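Local coordinates for protein dehydrogenase (Chromobacterium violaceum, PDB 3Q2I) that probably uses NAD to oxidise the UDP-linked sugar acid UDP-GlcNAcA in the biosynthesis of 2,3-diacetamido-2,3-dideoxy-D-mannuronic acid, at residues A[99-108]-A[126-134]. Sequence-based numbering, arbitrary orientation.
Sequences GFHVMTEKPM and KKHLFVVKQ. With NAI (1,4-dihydronicotinamide adenine dinucleotide), chain B.
Val-102 and Thr-104 exchange four backbone hydrogen bonds with His-128, Phe-130 and Val-132, a closely packed core of the contact; that from Phe-130 N to Val-102 O measures 2.8 Å. On one face of the paired strands the branches of Val-102 and Leu-129 run side by side, CG1 of the valine 3.6 Å from CD1 of the leucine, and Thr-104 CG2 meets Val-131 CG2 in the same manner. Helix 88-97 packs on this face. On the opposite face the Met-103 side chain runs obliquely across that of Val-132, CG to CG2 3.7 Å, and lies farther from Phe-130 CB, with helix 304-315 beyond. The strands are the last two of the parallel Rossmann sheet, joined through helix 112-125 as a beta-alpha-beta unit, and their C-terminal ends open into the dinucleotide site. There Glu-105 OE2 and Gln-134 OE1 both accept from N7N of the NADH carboxamide, and Gln-134 NE2 donates to O7N (2.8 Å), so three bonds fix the rotation of the amide. Lys-106 N also reaches Glu-105 OE2, while OE1 of the same carboxylate is held by His-28 and His-304. The Lys-106 carbonyl receives the ribose hydroxyl O2D, and its side-chain NZ binds Asn-190 O and the UDP-sugar. The N-terminal end is more open: Gly-99, Lys-127 and His-128 are partly exposed, although His-101 is buried. With CG anti to the carbonyl carbon (chi1 -50°), the His-101 ring lies alongside the His-128 side chain and its ND1 takes the His-128 amide in the ring plane (N to ND1 2.9 Å). Lys-127 CD lies over one face of that ring, 3.8 Å from its centroid, in a CH-pi contact. Lys-127 NZ makes a weak bond, 3.4 Å long, to Gly-99 O, and a water donating to this carbonyl accepts another weak bond from NZ.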
loop_
_atom_site.group_PDB
_atom_site.type_symbol
_atom_site.label_atom_id
_atom_site.label_comp_id
_atom_site.label_asym_id
_atom_site.label_seq_id
_atom_site.Cartn_x
_atom_site.Cartn_y
_atom_site.Cartn_z
ATOM N N GLY A 99 -12.826 -24.664 36.850
ATOM C CA GLY A 99 -14.061 -25.439 36.782
ATOM C C GLY A 99 -15.400 -24.737 36.916
ATOM O O GLY A 99 -16.406 -25.411 37.152
ATOM N N PHE A 100 -15.467 -23.423 36.666
ATOM C CA PHE A 100 -16.721 -22.664 36.785
ATOM C C PHE A 100 -17.253 -22.166 35.448
ATOM O O PHE A 100 -16.461 -21.751 34.574
ATOM C CB PHE A 100 -16.542 -21.447 37.696
ATOM C CG PHE A 100 -16.122 -21.786 39.112
ATOM C CD1 PHE A 100 -17.090 -21.992 40.095
ATOM C CD2 PHE A 100 -14.783 -21.921 39.443
ATOM C CE1 PHE A 100 -16.705 -22.315 41.384
ATOM C CE2 PHE A 100 -14.394 -22.270 40.741
ATOM C CZ PHE A 100 -15.363 -22.466 41.699
ATOM N N HIS A 101 -18.563 -22.217 35.265
ATOM C CA HIS A 101 -19.258 -21.350 34.312
ATOM C C HIS A 101 -19.053 -19.887 34.666
ATOM O O HIS A 101 -18.899 -19.515 35.846
ATOM C CB HIS A 101 -20.766 -21.650 34.339
ATOM C CG HIS A 101 -21.091 -23.102 34.209
ATOM N ND1 HIS A 101 -20.905 -23.811 33.041
ATOM C CD2 HIS A 101 -21.591 -23.987 35.111
ATOM C CE1 HIS A 101 -21.339 -25.049 33.201
ATOM N NE2 HIS A 101 -21.734 -25.188 34.457
ATOM N N VAL A 102 -18.961 -19.062 33.620
ATOM C CA VAL A 102 -18.640 -17.645 33.796
ATOM C C VAL A 102 -19.740 -16.824 33.156
ATOM O O VAL A 102 -20.244 -17.138 32.060
ATOM C CB VAL A 102 -17.288 -17.335 33.110
ATOM C CG1 VAL A 102 -17.081 -15.783 33.034
ATOM C CG2 VAL A 102 -16.144 -17.999 33.828
ATOM N N MET A 103 -20.141 -15.736 33.807
ATOM C CA MET A 103 -21.013 -14.766 33.168
ATOM C C MET A 103 -20.215 -13.467 33.177
ATOM O O MET A 103 -19.917 -12.960 34.251
ATOM C CB MET A 103 -22.284 -14.485 34.002
ATOM C CG MET A 103 -23.133 -13.362 33.407
ATOM S SD MET A 103 -24.388 -12.721 34.568
ATOM C CE MET A 103 -24.755 -14.336 35.204
ATOM N N THR A 104 -19.820 -12.948 32.017
ATOM C CA THR A 104 -19.004 -11.728 32.033
ATOM C C THR A 104 -19.882 -10.555 31.632
ATOM O O THR A 104 -20.736 -10.660 30.745
ATOM C CB THR A 104 -17.769 -11.824 31.068
ATOM O OG1 THR A 104 -17.069 -10.560 31.144
ATOM C CG2 THR A 104 -18.277 -12.054 29.626
ATOM N N GLU A 105 -19.725 -9.424 32.326
ATOM C CA GLU A 105 -20.292 -8.187 31.832
ATOM C C GLU A 105 -19.666 -7.831 30.459
ATOM O O GLU A 105 -18.624 -8.376 30.103
ATOM C CB GLU A 105 -20.108 -7.057 32.824
ATOM C CG GLU A 105 -21.370 -6.863 33.695
ATOM C CD GLU A 105 -22.583 -6.400 32.943
ATOM O OE1 GLU A 105 -23.713 -6.388 33.516
ATOM O OE2 GLU A 105 -22.523 -6.093 31.733
ATOM N N LYS A 106 -20.374 -6.993 29.731
ATOM C CA LYS A 106 -19.878 -6.483 28.442
ATOM C C LYS A 106 -18.907 -5.358 28.729
ATOM O O LYS A 106 -18.922 -4.713 29.780
ATOM C CB LYS A 106 -21.051 -5.986 27.602
ATOM C CG LYS A 106 -21.781 -4.775 28.216
ATOM C CD LYS A 106 -20.987 -3.472 28.083
ATOM C CE LYS A 106 -21.881 -2.248 27.940
ATOM N NZ LYS A 106 -21.118 -0.919 27.889
ATOM N N PRO A 107 -18.046 -5.036 27.761
ATOM C CA PRO A 107 -17.773 -5.985 26.675
ATOM C C PRO A 107 -16.923 -7.121 27.233
ATOM O O PRO A 107 -16.296 -6.981 28.282
ATOM C CB PRO A 107 -16.908 -5.150 25.719
ATOM C CG PRO A 107 -16.123 -4.214 26.643
ATOM C CD PRO A 107 -17.104 -3.904 27.829
ATOM N N MET A 108 -16.922 -8.254 26.540
ATOM C CA MET A 108 -16.226 -9.414 27.055
ATOM C C MET A 108 -14.719 -9.230 27.168
ATOM O O MET A 108 -14.069 -9.813 28.020
ATOM C CB MET A 108 -16.566 -10.700 26.308
ATOM C CG MET A 108 -16.030 -10.640 24.863
ATOM S SD MET A 108 -16.763 -11.893 23.747
ATOM C CE MET A 108 -16.129 -13.392 24.467
ATOM N N LYS A 126 -15.259 -27.192 29.038
ATOM C CA LYS A 126 -16.624 -27.639 28.860
ATOM C C LYS A 126 -17.519 -26.959 29.883
ATOM O O LYS A 126 -18.389 -27.594 30.505
ATOM C CB LYS A 126 -16.702 -29.169 28.954
ATOM C CG LYS A 126 -15.726 -29.879 28.037
ATOM C CD LYS A 126 -15.831 -31.405 28.119
ATOM C CE LYS A 126 -14.817 -32.048 27.173
ATOM N NZ LYS A 126 -13.515 -32.460 27.817
ATOM N N LYS A 127 -17.358 -25.632 29.973
ATOM C CA LYS A 127 -18.207 -24.816 30.833
ATOM C C LYS A 127 -18.727 -23.657 30.015
ATOM O O LYS A 127 -18.100 -23.270 29.015
ATOM C CB LYS A 127 -17.406 -24.263 32.014
ATOM C CG LYS A 127 -16.826 -25.343 32.932
ATOM C CD LYS A 127 -17.956 -25.948 33.758
ATOM C CE LYS A 127 -17.475 -27.185 34.486
ATOM N NZ LYS A 127 -18.522 -27.452 35.512
ATOM N N HIS A 128 -19.872 -23.135 30.412
ATOM C CA HIS A 128 -20.489 -21.995 29.723
ATOM C C HIS A 128 -19.720 -20.709 29.953
ATOM O O HIS A 128 -19.148 -20.494 31.014
ATOM C CB HIS A 128 -21.931 -21.781 30.186
ATOM C CG HIS A 128 -22.859 -22.886 29.804
ATOM N ND1 HIS A 128 -23.370 -23.031 28.532
ATOM C CD2 HIS A 128 -23.454 -23.839 30.563
ATOM C CE1 HIS A 128 -24.205 -24.054 28.513
ATOM N NE2 HIS A 128 -24.284 -24.552 29.732
ATOM N N LEU A 129 -19.761 -19.854 28.940
ATOM C CA LEU A 129 -19.362 -18.451 29.083
ATOM C C LEU A 129 -20.576 -17.664 28.578
ATOM O O LEU A 129 -20.931 -17.688 27.392
ATOM C CB LEU A 129 -18.093 -18.208 28.240
ATOM C CG LEU A 129 -17.701 -16.726 28.119
ATOM C CD1 LEU A 129 -17.409 -16.097 29.464
ATOM C CD2 LEU A 129 -16.461 -16.655 27.226
ATOM N N PHE A 130 -21.269 -16.973 29.485
ATOM C CA PHE A 130 -22.380 -16.075 29.145
ATOM C C PHE A 130 -21.829 -14.661 29.077
ATOM O O PHE A 130 -20.959 -14.337 29.871
ATOM C CB PHE A 130 -23.384 -16.069 30.323
ATOM C CG PHE A 130 -23.985 -17.427 30.644
ATOM C CD1 PHE A 130 -25.181 -17.790 29.996
ATOM C CD2 PHE A 130 -23.403 -18.259 31.600
ATOM C CE1 PHE A 130 -25.823 -19.036 30.312
ATOM C CE2 PHE A 130 -24.058 -19.510 31.926
ATOM C CZ PHE A 130 -25.216 -19.864 31.243
ATOM N N VAL A 131 -22.315 -13.869 28.119
ATOM C CA VAL A 131 -21.909 -12.455 28.014
ATOM C C VAL A 131 -23.191 -11.688 28.161
ATOM O O VAL A 131 -24.194 -11.964 27.490
ATOM C CB VAL A 131 -21.254 -12.170 26.636
ATOM C CG1 VAL A 131 -20.878 -10.664 26.565
ATOM C CG2 VAL A 131 -20.044 -13.079 26.417
ATOM N N VAL A 132 -23.170 -10.667 29.012
ATOM C CA VAL A 132 -24.362 -9.887 29.300
ATOM C C VAL A 132 -24.686 -8.905 28.208
ATOM O O VAL A 132 -23.991 -7.895 28.081
ATOM C CB VAL A 132 -24.220 -9.154 30.647
ATOM C CG1 VAL A 132 -25.460 -8.329 30.874
ATOM C CG2 VAL A 132 -23.894 -10.106 31.778
ATOM N N LYS A 133 -25.709 -9.194 27.429
ATOM C CA LYS A 133 -26.293 -8.266 26.446
ATOM C C LYS A 133 -27.787 -8.105 26.783
ATOM O O LYS A 133 -28.692 -8.609 26.094
ATOM C CB LYS A 133 -26.097 -8.812 25.024
ATOM C CG LYS A 133 -24.659 -8.752 24.522
ATOM C CD LYS A 133 -24.476 -9.417 23.156
ATOM C CE LYS A 133 -22.994 -9.391 22.739
ATOM N NZ LYS A 133 -22.758 -8.006 22.180
ATOM N N GLN A 134 -28.029 -7.314 27.818
ATOM C CA GLN A 134 -29.374 -7.283 28.406
ATOM C C GLN A 134 -30.353 -6.439 27.599
ATOM O O GLN A 134 -31.572 -6.546 27.779
ATOM C CB GLN A 134 -29.264 -6.915 29.889
ATOM C CG GLN A 134 -29.220 -5.430 30.215
ATOM C CD GLN A 134 -27.890 -4.804 29.924
ATOM O OE1 GLN A 134 -26.951 -5.483 29.514
ATOM N NE2 GLN A 134 -27.784 -3.509 30.190
HETATM P PA NAI B . -16.866 0.193 38.743
HETATM O O1A NAI B . -15.586 0.919 38.679
HETATM O O2A NAI B . -18.125 0.886 39.430
HETATM O O5B NAI B . -16.745 -1.225 39.429
HETATM C C5B NAI B . -15.404 -1.522 39.701
HETATM C C4B NAI B . -15.368 -2.677 40.692
HETATM O O4B NAI B . -14.391 -3.690 40.395
HETATM C C3B NAI B . -14.812 -1.826 41.836
HETATM O O3B NAI B . -15.599 -1.996 43.023
HETATM C C2B NAI B . -13.321 -2.197 41.915
HETATM O O2B NAI B . -12.745 -2.055 43.207
HETATM C C1B NAI B . -13.450 -3.682 41.501
HETATM N N9A NAI B . -12.196 -4.293 41.126
HETATM C C8A NAI B . -11.229 -3.753 40.313
HETATM N N7A NAI B . -10.282 -4.635 40.154
HETATM C C5A NAI B . -10.620 -5.822 40.763
HETATM C C6A NAI B . -10.006 -7.079 40.938
HETATM N N6A NAI B . -8.784 -7.384 40.378
HETATM N N1A NAI B . -10.644 -8.008 41.670
HETATM C C2A NAI B . -11.807 -7.726 42.221
HETATM N N3A NAI B . -12.447 -6.564 42.106
HETATM C C4A NAI B . -11.848 -5.584 41.396
HETATM O O3 NAI B . -17.294 -0.164 37.251
HETATM P PN NAI B . -18.687 -0.559 36.705
HETATM O O1N NAI B . -19.376 0.617 36.075
HETATM O O2N NAI B . -19.554 -1.402 37.673
HETATM O O5D NAI B . -18.408 -1.367 35.320
HETATM C C5D NAI B . -18.117 -2.710 35.628
HETATM C C4D NAI B . -18.167 -3.586 34.379
HETATM O O4D NAI B . -19.550 -3.593 33.991
HETATM C C3D NAI B . -17.447 -2.990 33.137
HETATM O O3D NAI B . -16.987 -4.105 32.370
HETATM C C2D NAI B . -18.574 -2.303 32.358
HETATM O O2D NAI B . -18.346 -2.312 30.950
HETATM C C1D NAI B . -19.818 -3.190 32.659
HETATM N N1N NAI B . -21.068 -2.473 32.551
HETATM C C2N NAI B . -22.045 -2.986 31.834
HETATM C C3N NAI B . -23.254 -2.310 31.625
HETATM C C7N NAI B . -24.356 -2.914 30.844
HETATM O O7N NAI B . -25.227 -2.298 30.259
HETATM N N7N NAI B . -24.445 -4.273 30.737
HETATM C C4N NAI B . -23.350 -1.000 32.137
HETATM C C5N NAI B . -22.340 -0.551 32.970
HETATM C C6N NAI B . -21.199 -1.289 33.161
HETATM O O HOH W 1 -16.237 -27.891 37.828
HETATM O O HOH W 2 -16.328 -21.081 31.905
#